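Local coordinates for DsbA family protein (Salmonella typhimurium, PDB 7JVE), which acts as a trimeric thioredoxin-like enzyme with both thiol oxidase and disulfide isomerase activities, at the interface of chains A and B. Numbering follows the deposited sequence. Chains: chain A/B, DsbA family protein.

The interface of chains A and B. Residues chain A 32-33, 36, 38-39; chain B 42-43, 45-46, 49.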
# COMPACT_ATOMS: atom_id res chain seq x y z
N LEU A 32 -15.54 -20.53 13.89
CA LEU A 32 -15.34 -19.27 13.20
C LEU A 32 -14.02 -19.25 12.44
O LEU A 32 -13.93 -18.66 11.36
CB LEU A 32 -15.38 -18.13 14.21
CG LEU A 32 -16.73 -17.99 14.87
CD1 LEU A 32 -16.59 -17.13 16.13
CD2 LEU A 32 -17.66 -17.38 13.85
N ALA A 33 -12.99 -19.88 13.00
CA ALA A 33 -11.74 -19.99 12.26
C ALA A 33 -11.94 -20.74 10.95
O ALA A 33 -11.24 -20.48 9.97
CB ALA A 33 -10.68 -20.68 13.13
N PRO A 36 -14.41 -18.29 8.18
CA PRO A 36 -13.86 -16.97 8.55
C PRO A 36 -14.47 -15.79 7.82
O PRO A 36 -13.99 -14.66 7.96
CB PRO A 36 -12.37 -17.10 8.20
CG PRO A 36 -12.34 -18.12 7.09
CD PRO A 36 -13.51 -19.05 7.28
N PHE A 38 -16.91 -14.26 8.63
CA PHE A 38 -17.33 -13.29 9.64
C PHE A 38 -16.30 -12.19 9.78
O PHE A 38 -16.64 -11.04 10.07
CB PHE A 38 -17.54 -13.98 10.99
CG PHE A 38 -16.26 -14.21 11.75
CD1 PHE A 38 -15.46 -15.31 11.46
CD2 PHE A 38 -15.84 -13.33 12.73
CE1 PHE A 38 -14.27 -15.53 12.15
CE2 PHE A 38 -14.65 -13.55 13.42
CZ PHE A 38 -13.87 -14.64 13.13
N LEU A 39 -15.02 -12.53 9.60
CA LEU A 39 -13.97 -11.53 9.70
C LEU A 39 -14.18 -10.41 8.68
O LEU A 39 -13.95 -9.24 8.98
CB LEU A 39 -12.63 -12.22 9.47
CG LEU A 39 -11.41 -11.78 10.23
CD1 LEU A 39 -11.75 -11.71 11.71
CD2 LEU A 39 -10.33 -12.83 9.96
N ALA B 42 -8.18 -17.71 11.42
CA ALA B 42 -9.22 -17.34 10.47
C ALA B 42 -8.63 -16.52 9.33
O ALA B 42 -8.99 -16.71 8.16
CB ALA B 42 -10.33 -16.58 11.17
N SER B 43 -7.73 -15.60 9.65
CA SER B 43 -7.15 -14.76 8.62
C SER B 43 -6.23 -15.57 7.69
O SER B 43 -6.21 -15.34 6.48
CB SER B 43 -6.40 -13.60 9.27
OG SER B 43 -5.99 -12.64 8.32
N THR B 45 -6.67 -18.68 6.88
CA THR B 45 -7.56 -19.44 6.01
C THR B 45 -8.08 -18.59 4.85
O THR B 45 -8.14 -19.06 3.71
CB THR B 45 -8.71 -20.01 6.85
OG1 THR B 45 -8.16 -20.90 7.84
CG2 THR B 45 -9.70 -20.76 5.99
N LEU B 46 -8.46 -17.32 5.13
CA LEU B 46 -8.86 -16.41 4.06
C LEU B 46 -7.73 -16.18 3.07
O LEU B 46 -7.97 -16.03 1.86
CB LEU B 46 -9.31 -15.06 4.62
CG LEU B 46 -10.62 -15.04 5.38
CD1 LEU B 46 -10.77 -13.66 6.01
CD2 LEU B 46 -11.79 -15.41 4.47
N ARG B 49 -7.51 -19.34 0.92
CA ARG B 49 -8.56 -19.29 -0.10
C ARG B 49 -8.15 -18.36 -1.25
O ARG B 49 -8.33 -18.71 -2.43
CB ARG B 49 -9.89 -18.84 0.51
CG ARG B 49 -10.50 -19.86 1.49
CD ARG B 49 -11.81 -19.38 2.12
NE ARG B 49 -12.44 -20.40 2.96
CZ ARG B 49 -13.61 -20.25 3.58
NH1 ARG B 49 -14.29 -19.11 3.44
NH2 ARG B 49 -14.11 -21.24 4.32
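The guanidinium of B:Arg49 turns one face to the pyrrolidine ring of A:Pro36, whose CD lies 3.5 Å above the guanidinium plane and toward its rim. The two side chains meet tip to tip, the arginine reaching in on a straightened chain. On the A:Phe38 ring, one face carries the methyl CD2 of A:Leu32 from the same chain, also offset toward the rim; CE1 of that ring grazes the methyl CB of B:Ala42, at 4.2 Å. That methyl sits among A:Pro36, A:Ala33 and A:Leu39, 3.6 Å from CB of A:Pro36. The side chains of B:Leu46 and A:Pro36 run antiparallel alongside each other, CD2 of the leucine resting 3.8 Å from CG of the proline. With CG of B:Leu46 anti to its carbonyl carbon and beside the backbone N (chi1 -71°), the branch also brings CD1 to 4.1 Å from CD2 of A:Leu39. B:Thr45 places its methyl CG2 3.9 Å from CG of A:Pro36. No hydrogen bond or salt bridge crosses this patch, so van der Waals packing carries it. The proline lies in the turn between helices 21-34 and 37-64 of chain A and packs on helix 37-64 of chain B; the patch probably helps join the N-terminal helical stalks of the trimer, from which the thioredoxin-like catalytic domains spread apart.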